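Long-range contacts in methyltransferase (Geobacter sulfurreducens PCA, PDB 3C3P), which probably transfers a methyl group from S-adenosyl-L-methionine to an oxygen atom of a substrate not yet known: residues I129-D135 with L155-A161; L143-N147 with L186-F192. One frame throughout, in Å; residues are numbered along the deposited sequence. Where two conformers were deposited one is given.

Contact 1. Residues I129-D135 with L155-A161. With EDO (1,2-ethanediol), chain K.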
loop_
_atom_site.group_PDB
_atom_site.type_symbol
_atom_site.label_atom_id
_atom_site.label_comp_id
_atom_site.label_asym_id
_atom_site.label_seq_id
_atom_site.Cartn_x
_atom_site.Cartn_y
_atom_site.Cartn_z
ATOM N N ILE A 129 9.176 -5.868 -8.530
ATOM C CA ILE A 129 8.693 -6.235 -7.202
ATOM C C ILE A 129 9.452 -7.442 -6.722
ATOM O O ILE A 129 9.519 -8.455 -7.392
ATOM C CB ILE A 129 7.180 -6.571 -7.104
ATOM C CG1 ILE A 129 6.320 -5.376 -7.460
ATOM C CG2 ILE A 129 6.843 -7.036 -5.691
ATOM C CD1 ILE A 129 4.855 -5.620 -7.304
ATOM N N LEU A 130 10.069 -7.289 -5.573
ATOM C CA LEU A 130 10.807 -8.370 -4.934
ATOM C C LEU A 130 10.077 -8.714 -3.638
ATOM O O LEU A 130 9.967 -7.893 -2.691
ATOM C CB LEU A 130 12.268 -7.999 -4.680
ATOM C CG LEU A 130 13.051 -9.110 -3.953
ATOM C CD1 LEU A 130 13.104 -10.376 -4.817
ATOM C CD2 LEU A 130 14.464 -8.684 -3.538
ATOM N N PHE A 131 9.537 -9.928 -3.626
ATOM C CA PHE A 131 8.795 -10.436 -2.477
ATOM C C PHE A 131 9.753 -11.147 -1.546
ATOM O O PHE A 131 10.650 -11.871 -1.992
ATOM C CB PHE A 131 7.673 -11.381 -2.899
ATOM C CG PHE A 131 6.880 -11.939 -1.744
ATOM C CD1 PHE A 131 5.793 -11.237 -1.225
ATOM C CD2 PHE A 131 7.212 -13.154 -1.180
ATOM C CE1 PHE A 131 5.042 -11.763 -0.172
ATOM C CE2 PHE A 131 6.463 -13.679 -0.107
ATOM C CZ PHE A 131 5.391 -12.977 0.381
HETATM N N MSE A 132 9.551 -10.928 -0.256
HETATM C CA MSE A 132 10.417 -11.512 0.722
HETATM C C MSE A 132 9.716 -11.935 2.019
HETATM O O MSE A 132 8.786 -11.282 2.466
HETATM C CB MSE A 132 11.384 -10.397 1.061
HETATM C CG MSE A 132 12.691 -10.872 1.248
HETATM SE SE MSE A 132 13.662 -9.482 2.111
HETATM C CE MSE A 132 13.509 -8.062 0.748
ATOM N N ASP A 133 10.169 -13.052 2.588
ATOM C CA ASP A 133 9.662 -13.570 3.885
ATOM C C ASP A 133 10.751 -13.403 4.968
ATOM O O ASP A 133 11.795 -14.050 4.956
ATOM C CB ASP A 133 9.200 -15.023 3.772
ATOM C CG ASP A 133 8.538 -15.541 5.057
ATOM O OD1 ASP A 133 8.649 -14.895 6.133
ATOM O OD2 ASP A 133 7.915 -16.624 4.988
ATOM N N CYS A 134 10.476 -12.506 5.898
ATOM C CA CYS A 134 11.412 -12.200 6.972
ATOM C C CYS A 134 11.698 -13.355 7.905
ATOM O O CYS A 134 12.665 -13.286 8.663
ATOM C CB CYS A 134 10.942 -11.001 7.807
ATOM S SG CYS A 134 10.917 -9.445 6.895
ATOM N N ASP A 135 10.881 -14.400 7.862
ATOM C CA ASP A 135 11.077 -15.595 8.708
ATOM C C ASP A 135 12.132 -16.513 8.158
ATOM O O ASP A 135 12.745 -17.293 8.877
ATOM C CB ASP A 135 9.811 -16.450 8.803
ATOM C CG ASP A 135 8.774 -15.856 9.689
ATOM O OD1 ASP A 135 9.108 -14.941 10.460
ATOM O OD2 ASP A 135 7.637 -16.351 9.656
ATOM N N LEU A 155 9.928 -2.018 -5.836
ATOM C CA LEU A 155 9.276 -2.118 -4.557
ATOM C C LEU A 155 9.566 -3.448 -3.901
ATOM O O LEU A 155 9.378 -4.512 -4.496
ATOM C CB LEU A 155 7.751 -2.033 -4.738
ATOM C CG LEU A 155 6.868 -2.158 -3.493
ATOM C CD1 LEU A 155 6.994 -0.981 -2.524
ATOM C CD2 LEU A 155 5.389 -2.367 -3.940
ATOM N N LEU A 156 10.022 -3.333 -2.664
ATOM C CA LEU A 156 10.325 -4.476 -1.826
ATOM C C LEU A 156 9.112 -4.688 -0.943
ATOM O O LEU A 156 8.579 -3.738 -0.361
ATOM C CB LEU A 156 11.556 -4.209 -0.949
ATOM C CG LEU A 156 12.062 -5.351 -0.081
ATOM C CD1 LEU A 156 12.677 -6.431 -0.965
ATOM C CD2 LEU A 156 13.078 -4.811 0.898
ATOM N N ILE A 157 8.673 -5.933 -0.870
ATOM C CA ILE A 157 7.518 -6.353 -0.027
ATOM C C ILE A 157 8.024 -7.521 0.829
ATOM O O ILE A 157 8.308 -8.621 0.324
ATOM C CB ILE A 157 6.256 -6.758 -0.808
ATOM C CG1 ILE A 157 5.824 -5.647 -1.779
ATOM C CG2 ILE A 157 5.129 -7.111 0.191
ATOM C CD1 ILE A 157 4.635 -6.001 -2.660
ATOM N N ALA A 158 8.156 -7.256 2.118
ATOM C CA ALA A 158 8.670 -8.227 3.106
ATOM C C ALA A 158 7.605 -8.548 4.125
ATOM O O ALA A 158 7.151 -7.678 4.881
ATOM C CB ALA A 158 9.938 -7.690 3.783
ATOM N N VAL A 159 7.194 -9.809 4.138
ATOM C CA VAL A 159 6.148 -10.244 5.049
ATOM C C VAL A 159 6.745 -10.752 6.350
ATOM O O VAL A 159 7.973 -10.920 6.482
ATOM C CB VAL A 159 5.190 -11.289 4.413
ATOM C CG1 VAL A 159 4.420 -10.643 3.220
ATOM C CG2 VAL A 159 5.918 -12.600 4.015
ATOM N N ASN A 160 5.851 -10.998 7.291
ATOM C CA ASN A 160 6.221 -11.482 8.650
ATOM C C ASN A 160 7.241 -10.547 9.281
ATOM O O ASN A 160 8.179 -10.957 9.966
ATOM C CB ASN A 160 6.736 -12.918 8.607
ATOM C CG ASN A 160 5.723 -13.861 8.025
ATOM O OD1 ASN A 160 4.528 -13.688 8.228
ATOM N ND2 ASN A 160 6.189 -14.854 7.277
ATOM N N ALA A 161 7.023 -9.266 9.030
ATOM C CA ALA A 161 7.878 -8.169 9.523
ATOM C C ALA A 161 7.736 -7.787 11.018
ATOM O O ALA A 161 8.675 -7.242 11.592
ATOM C CB ALA A 161 7.701 -6.937 8.670
HETATM C C1 EDO K . 10.213 -12.636 12.391
HETATM O O1 EDO K . 9.739 -12.633 11.037
HETATM C C2 EDO K . 9.631 -11.505 13.244
HETATM O O2 EDO K . 9.585 -10.296 12.484
#
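The Asp133 carboxylate and the Asn160 amide meet with their planes turned 59° apart. Asn160 ND2 comes from above one face of the carboxylate and gives Asp133 OD1 a hydrogen bond of 2.7 Å. From the opposite face the backbone N of Asp135 reaches the same oxygen at 2.9 Å, which closes an Asx turn. A lysine in place of Asp133 would probably leave Asn160 ND2 and Asp135 N without this shared acceptor and free the turn to shift. In one of its two deposited conformers Asp135 sets its carboxylate nearly parallel to the Asn160 amide, 13° apart, with no hydrogen bond between them. The Phe131 ring has CG anti to its backbone N (chi1 180°), and this carries the ring along the sheet to Val159, where CE1 meets CG1 obliquely at 3.6 Å. Ile129 CG2 touches Ile157 CD1 on the same face of the sheet. Leu130 and Leu156 share the other face.

Between these two layers of side chains the strands run parallel. Leu130 N bonds Leu155 O, Ile157 N bonds Leu130 O, Met132 N bonds Ile157 O and Val159 N bonds Met132 O. Cys134 N to Val159 O, 3.0 Å, carries the ladder past the strand end. Helix 42-55 covers the Phe131 face and Phe182 of helix 181-186 the Met132 face. This is the centre of a Rossmann-like methyltransferase sheet. An ethanediol, probably from the crystallisation liquor, hydrogen-bonds through O2 to Asn160 O at 3.0 Å. The chemistry implies an apolar strand pair whose C-terminal ends turn polar, with Asp133 OD1 joining the two loops that follow.

Contact 2. Residues L143-N147 with L186-F192. With EDO (1,2-ethanediol), chain L.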
loop_
_atom_site.group_PDB
_atom_site.type_symbol
_atom_site.label_atom_id
_atom_site.label_comp_id
_atom_site.label_asym_id
_atom_site.label_seq_id
_atom_site.Cartn_x
_atom_site.Cartn_y
_atom_site.Cartn_z
ATOM N N LEU A 143 19.206 -8.107 0.410
ATOM C CA LEU A 143 19.297 -6.842 -0.303
ATOM C C LEU A 143 20.738 -6.574 -0.766
ATOM O O LEU A 143 20.971 -5.995 -1.828
ATOM C CB LEU A 143 18.741 -5.724 0.594
ATOM C CG LEU A 143 18.362 -4.404 -0.064
ATOM C CD1 LEU A 143 17.431 -4.706 -1.200
ATOM C CD2 LEU A 143 17.719 -3.416 0.945
ATOM N N GLU A 144 21.711 -7.039 0.006
ATOM C CA GLU A 144 23.118 -6.820 -0.360
ATOM C C GLU A 144 23.394 -7.592 -1.628
ATOM O O GLU A 144 24.179 -7.164 -2.470
ATOM C CB GLU A 144 24.093 -7.247 0.747
ATOM C CG GLU A 144 25.584 -6.926 0.453
ATOM N N ARG A 145 22.698 -8.709 -1.777
ATOM C CA ARG A 145 22.851 -9.589 -2.946
ATOM C C ARG A 145 21.980 -9.207 -4.134
ATOM O O ARG A 145 22.410 -9.284 -5.286
ATOM C CB ARG A 145 22.490 -11.036 -2.582
HETATM N N MSE A 146 20.763 -8.774 -3.816
HETATM C CA MSE A 146 19.713 -8.447 -4.813
HETATM C C MSE A 146 19.542 -6.991 -5.267
HETATM O O MSE A 146 18.928 -6.741 -6.311
HETATM C CB MSE A 146 18.339 -8.892 -4.253
HETATM C CG MSE A 146 18.195 -10.392 -3.929
HETATM SE SE MSE A 146 18.412 -11.556 -5.469
HETATM C CE MSE A 146 17.007 -10.813 -6.596
ATOM N N ASN A 147 20.054 -6.034 -4.505
ATOM C CA ASN A 147 19.838 -4.634 -4.884
ATOM C C ASN A 147 20.248 -4.358 -6.336
ATOM O O ASN A 147 19.632 -3.530 -7.022
ATOM C CB ASN A 147 20.553 -3.657 -3.956
ATOM C CG ASN A 147 19.991 -2.273 -4.071
ATOM O OD1 ASN A 147 18.778 -2.097 -4.113
ATOM N ND2 ASN A 147 20.849 -1.283 -4.081
ATOM N N LEU A 186 16.477 -1.503 6.990
ATOM C CA LEU A 186 15.855 -0.858 5.816
ATOM C C LEU A 186 15.403 0.555 6.067
ATOM O O LEU A 186 15.442 1.420 5.160
ATOM C CB LEU A 186 14.692 -1.706 5.270
ATOM C CG LEU A 186 14.215 -1.302 3.880
ATOM C CD1 LEU A 186 15.371 -1.455 2.906
ATOM C CD2 LEU A 186 13.004 -2.136 3.479
ATOM N N SER A 187 15.053 0.815 7.310
ATOM C CA SER A 187 14.573 2.140 7.692
ATOM C C SER A 187 15.695 3.159 7.648
ATOM O O SER A 187 15.455 4.379 7.588
ATOM C CB SER A 187 13.959 2.121 9.093
ATOM O OG SER A 187 14.937 1.834 10.066
ATOM N N ARG A 188 16.924 2.653 7.653
ATOM C CA ARG A 188 18.136 3.502 7.644
ATOM C C ARG A 188 18.763 3.628 6.300
ATOM O O ARG A 188 19.714 4.387 6.103
ATOM C CB ARG A 188 19.160 2.994 8.626
ATOM C CG ARG A 188 18.797 3.358 9.976
ATOM C CD ARG A 188 19.644 2.670 10.954
ATOM N NE ARG A 188 19.440 3.268 12.259
ATOM C CZ ARG A 188 18.428 2.977 13.053
ATOM N NH1 ARG A 188 17.492 2.119 12.636
ATOM N NH2 ARG A 188 18.356 3.573 14.232
ATOM N N ARG A 189 18.207 2.895 5.368
ATOM C CA ARG A 189 18.701 2.940 3.994
ATOM C C ARG A 189 18.141 4.146 3.279
ATOM O O ARG A 189 16.991 4.167 2.826
ATOM C CB ARG A 189 18.445 1.639 3.305
ATOM C CG ARG A 189 19.444 0.742 3.918
ATOM C CD ARG A 189 19.671 -0.452 3.190
ATOM N NE ARG A 189 20.007 -0.181 1.807
ATOM C CZ ARG A 189 20.621 -1.067 1.055
ATOM N NH1 ARG A 189 21.039 -2.180 1.626
ATOM N NH2 ARG A 189 20.866 -0.804 -0.210
ATOM N N ARG A 190 19.020 5.135 3.136
ATOM C CA ARG A 190 18.637 6.406 2.504
ATOM C C ARG A 190 18.257 6.267 1.043
ATOM O O ARG A 190 17.758 7.207 0.438
ATOM C CB ARG A 190 19.720 7.491 2.649
ATOM C CG ARG A 190 19.902 8.033 4.067
ATOM C CD ARG A 190 20.635 9.356 3.983
ATOM N NE ARG A 190 20.889 10.016 5.260
ATOM C CZ ARG A 190 20.709 9.473 6.460
ATOM N NH1 ARG A 190 20.323 8.211 6.583
ATOM N NH2 ARG A 190 20.977 10.193 7.547
ATOM N N ASP A 191 18.501 5.088 0.499
ATOM C CA ASP A 191 18.198 4.773 -0.902
ATOM C C ASP A 191 16.801 4.200 -1.060
ATOM O O ASP A 191 16.317 4.013 -2.168
ATOM C CB ASP A 191 19.239 3.871 -1.555
ATOM C CG ASP A 191 19.548 2.623 -0.766
ATOM O OD1 ASP A 191 19.328 2.597 0.466
ATOM O OD2 ASP A 191 20.060 1.686 -1.413
ATOM N N PHE A 192 16.166 3.982 0.082
ATOM C CA PHE A 192 14.773 3.502 0.149
ATOM C C PHE A 192 13.868 4.350 1.019
ATOM O O PHE A 192 14.292 4.969 1.990
ATOM C CB PHE A 192 14.698 2.078 0.709
ATOM C CG PHE A 192 15.170 1.035 -0.231
ATOM C CD1 PHE A 192 16.511 0.710 -0.316
ATOM C CD2 PHE A 192 14.268 0.349 -1.023
ATOM C CE1 PHE A 192 16.952 -0.264 -1.181
ATOM C CE2 PHE A 192 14.708 -0.605 -1.916
ATOM C CZ PHE A 192 16.066 -0.925 -1.975
HETATM C C1 EDO L . 13.503 7.509 3.654
HETATM O O1 EDO L . 14.301 7.927 2.562
HETATM C C2 EDO L . 13.380 8.508 4.805
HETATM O O2 EDO L . 12.014 8.846 5.074
HETATM O O HOH W 1 22.449 -3.421 -1.074
#
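Asp191 is held by Arg189, whose guanidinium also meets Leu143 and Asn147 across the contact. Arg189 NH2 to Asp191 OD2 is 2.9 Å and almost straight, at 178°. Arg189 NE reaches Asp191 OD1 at 3.2 Å. Each oxygen uses its syn lone pair, and both lie in the guanidinium plane. This side-on salt bridge fixes the rotation of the flat group. The Arg189 chain bends at chi3 (54°), which helps to turn its end back toward Asp191. Leu143 CD2 then lies over one guanidinium face, 3.6 Å from NH1 and set toward the rim.

The same methyl touches Leu186 CD1 at 3.6 Å and Phe192 CE1 at 3.9 Å. Leu186 CD1 in turn covers part of one face of the Phe192 ring. Asn147 OD1 sits at the edge of that ring, 3.6 Å from CZ. This oxygen is buried by the contact and has no hydrogen-bond partner in the model. No direct hydrogen bond joins the two segments. One water does so instead, giving a bond to Leu143 O and accepting one from Arg189 NH2.

Two type I turns, Leu186 to Arg189 and Arg189 to Phe192, fold the loop into this shape. The loop leads from helix 181-186 into strand 192-197, the edge strand of the sheet within this chain. It packs against the C-terminal part of helix 139-146. Arg208 of strand 203-208 touches both Asn147 and Phe192.

Contact 1 is core and contact 2 lies farther out, with centres about 13 Å apart. Contact 1 pairs neighbouring strands in the middle of the sheet. Contact 2 joins a helix to a loop near the sheet's antiparallel side. The chain ties them closely: strand 127-133 is followed by helix 139-146, and the segments alternate along the sequence. They also touch, Leu130 CD2 to Met146 CB at 3.9 Å and, in the conformer given for Leu156, Leu156 CD2 to Leu186 CD2 at 3.7 Å. A backbone ladder crosses contact 1. Contact 2 relies on leucine packing and a water, and its salt bridge stays within one segment.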